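Arabinogalactan endo-1,4-beta-galactosidase (Ignisphaera aggregans, PDB 7OSK) probably hydrolyses internal beta-1,4-galactosidic bonds of arabinogalactan, acting through a glycoside hydrolase family 53 catalytic domain, the part present in this chain. Local coordinates at residues V88-L93 / L182-Q187. Sequence-based numbering, arbitrary orientation.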
loop_
_atom_site.group_PDB
_atom_site.type_symbol
_atom_site.label_atom_id
_atom_site.label_comp_id
_atom_site.label_asym_id
_atom_site.label_seq_id
_atom_site.Cartn_x
_atom_site.Cartn_y
_atom_site.Cartn_z
ATOM N N VAL A 88 -7.578 -9.856 -9.058
ATOM C CA VAL A 88 -6.514 -8.921 -8.717
ATOM C C VAL A 88 -5.531 -8.790 -9.878
ATOM O O VAL A 88 -5.040 -9.792 -10.391
ATOM C CB VAL A 88 -5.763 -9.360 -7.443
ATOM C CG1 VAL A 88 -4.587 -8.432 -7.154
ATOM C CG2 VAL A 88 -6.713 -9.393 -6.254
ATOM N N ASN A 89 -5.244 -7.552 -10.279
ATOM C CA ASN A 89 -4.370 -7.291 -11.423
ATOM C C ASN A 89 -3.129 -6.474 -11.079
ATOM O O ASN A 89 -2.224 -6.342 -11.904
ATOM C CB ASN A 89 -5.149 -6.571 -12.524
ATOM C CG ASN A 89 -5.892 -5.356 -12.012
ATOM O OD1 ASN A 89 -5.709 -4.942 -10.868
ATOM N ND2 ASN A 89 -6.730 -4.773 -12.861
ATOM N N TRP A 90 -3.095 -5.921 -9.869
ATOM C CA TRP A 90 -1.960 -5.120 -9.418
ATOM C C TRP A 90 -1.416 -5.611 -8.082
ATOM O O TRP A 90 -2.158 -6.141 -7.253
ATOM C CB TRP A 90 -2.355 -3.648 -9.295
ATOM C CG TRP A 90 -2.260 -2.887 -10.574
ATOM C CD1 TRP A 90 -3.122 -2.943 -11.628
ATOM C CD2 TRP A 90 -1.246 -1.940 -10.933
ATOM N NE1 TRP A 90 -2.706 -2.092 -12.625
ATOM C CE2 TRP A 90 -1.556 -1.465 -12.222
ATOM C CE3 TRP A 90 -0.106 -1.451 -10.289
ATOM C CZ2 TRP A 90 -0.767 -0.524 -12.880
ATOM C CZ3 TRP A 90 0.677 -0.516 -10.945
ATOM C CH2 TRP A 90 0.342 -0.063 -12.227
ATOM N N ILE A 91 -0.113 -5.420 -7.891
ATOM C CA ILE A 91 0.572 -5.797 -6.662
ATOM C C ILE A 91 1.311 -4.590 -6.095
ATOM O O ILE A 91 2.062 -3.920 -6.806
ATOM C CB ILE A 91 1.578 -6.950 -6.899
ATOM C CG1 ILE A 91 0.879 -8.164 -7.521
ATOM C CG2 ILE A 91 2.269 -7.340 -5.598
ATOM C CD1 ILE A 91 -0.188 -8.797 -6.640
ATOM N N ARG A 92 1.092 -4.320 -4.812
ATOM C CA ARG A 92 1.778 -3.231 -4.124
ATOM C C ARG A 92 2.738 -3.793 -3.085
ATOM O O ARG A 92 2.363 -4.640 -2.277
ATOM C CB ARG A 92 0.769 -2.288 -3.467
ATOM C CG ARG A 92 1.388 -1.112 -2.728
ATOM C CD ARG A 92 0.310 -0.167 -2.218
ATOM N NE ARG A 92 0.865 0.992 -1.514
ATOM C CZ ARG A 92 1.008 1.081 -0.194
ATOM N NH1 ARG A 92 0.644 0.079 0.597
ATOM N NH2 ARG A 92 1.520 2.179 0.341
ATOM N N LEU A 93 3.981 -3.321 -3.120
ATOM C CA LEU A 93 5.015 -3.792 -2.203
ATOM C C LEU A 93 5.778 -2.624 -1.598
ATOM O O LEU A 93 6.226 -1.729 -2.314
ATOM C CB LEU A 93 5.994 -4.722 -2.927
ATOM C CG LEU A 93 5.434 -6.018 -3.514
ATOM C CD1 LEU A 93 6.480 -6.687 -4.385
ATOM C CD2 LEU A 93 4.971 -6.958 -2.411
ATOM N N LEU A 182 10.908 -4.048 -12.757
ATOM C CA LEU A 182 10.713 -2.607 -12.789
ATOM C C LEU A 182 9.253 -2.273 -12.498
ATOM O O LEU A 182 8.362 -2.739 -13.212
ATOM C CB LEU A 182 11.119 -2.034 -14.144
ATOM C CG LEU A 182 11.145 -0.506 -14.216
ATOM C CD1 LEU A 182 12.321 0.039 -13.417
ATOM C CD2 LEU A 182 11.200 -0.030 -15.656
ATOM N N PRO A 183 8.997 -1.472 -11.449
ATOM C CA PRO A 183 7.604 -1.145 -11.121
ATOM C C PRO A 183 6.980 -0.129 -12.072
ATOM O O PRO A 183 7.636 0.839 -12.458
ATOM C CB PRO A 183 7.708 -0.566 -9.710
ATOM C CG PRO A 183 9.074 0.008 -9.637
ATOM C CD PRO A 183 9.940 -0.888 -10.476
ATOM N N ASP A 184 5.723 -0.354 -12.437
ATOM C CA ASP A 184 4.998 0.574 -13.294
ATOM C C ASP A 184 4.793 1.899 -12.574
ATOM O O ASP A 184 4.778 2.957 -13.201
ATOM C CB ASP A 184 3.646 -0.012 -13.707
ATOM C CG ASP A 184 3.767 -1.407 -14.293
ATOM O OD1 ASP A 184 4.024 -1.526 -15.511
ATOM O OD2 ASP A 184 3.601 -2.385 -13.533
ATOM N N MET A 185 4.642 1.824 -11.254
ATOM C CA MET A 185 4.431 3.005 -10.423
ATOM C C MET A 185 5.339 2.998 -9.200
ATOM O O MET A 185 5.577 1.956 -8.595
ATOM C CB MET A 185 2.971 3.090 -9.982
ATOM C CG MET A 185 2.031 3.414 -11.117
ATOM S SD MET A 185 0.325 3.683 -10.617
ATOM C CE MET A 185 -0.361 4.243 -12.176
ATOM N N VAL A 186 5.840 4.175 -8.846
ATOM C CA VAL A 186 6.672 4.337 -7.662
ATOM C C VAL A 186 6.015 5.320 -6.701
ATOM O O VAL A 186 5.453 6.333 -7.112
ATOM C CB VAL A 186 8.090 4.817 -8.031
ATOM C CG1 VAL A 186 8.877 5.227 -6.782
ATOM C CG2 VAL A 186 8.826 3.724 -8.790
ATOM N N GLN A 187 6.096 4.998 -5.416
ATOM C CA GLN A 187 5.485 5.805 -4.370
ATOM C C GLN A 187 6.558 6.433 -3.486
ATOM O O GLN A 187 7.170 5.768 -2.653
ATOM C CB GLN A 187 4.518 4.940 -3.557
ATOM C CG GLN A 187 4.123 5.503 -2.205
ATOM C CD GLN A 187 2.962 4.761 -1.549
ATOM O OE1 GLN A 187 2.709 4.940 -0.358
ATOM N NE2 GLN A 187 2.251 3.933 -2.315
#
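Inside the eight-stranded TIM barrel, Trp90 and Arg92 of strand 90-95 reach across the interior to Asp184, just before strand 185-188, and to Met185 and Gln187 within it. The two strands are not sheet neighbours: strand 130-135 runs between them, and the CA atoms of Arg92 and Met185, the closest such pair across the two segments, are 9.3 Å apart, which excludes backbone pairing and leaves the contact to side chains. The far corner of the indole's six-membered ring does the touching. Its CH2 atom lies 3.6 Å from CB of Asp184 and 4.0 Å from CG of Met185, both approaching obliquely to the ring. Met185 places its CG beside the backbone N and runs on extended, crossing the tryptophan side chain at about a right angle. Its SD stands 4.1 Å from CH2 of Trp90 and 45° off the normal of the six-membered ring, an oblique Met-aromatic contact. Replacing Trp90 by an alanine removes the indole, and Met185 SD would probably lose its aromatic partner, with a gap opening beside CB of Asp184. It is CB of Asp184 that meets the ring, while OD2 accepts a hydrogen bond from the backbone N of Val131 on the intervening strand.

Barrel strands alternate between inward and outward side chains, and this places Arg92, two residues after Trp90, in the interior as well. With CG anti to the backbone N (chi1 -180°) and the chain extended as far as NE, its guanidinium reaches the amide of Gln187, whose CD lies in plane at the guanidinium edge, 3.5 Å from NH2 of Arg92. The two flat groups are turned 33° from each other. Through NH1, Arg92 also forms salt bridges with Asp55 and Glu292, which tie strand 90-95 to strands 51-55 and 287-293.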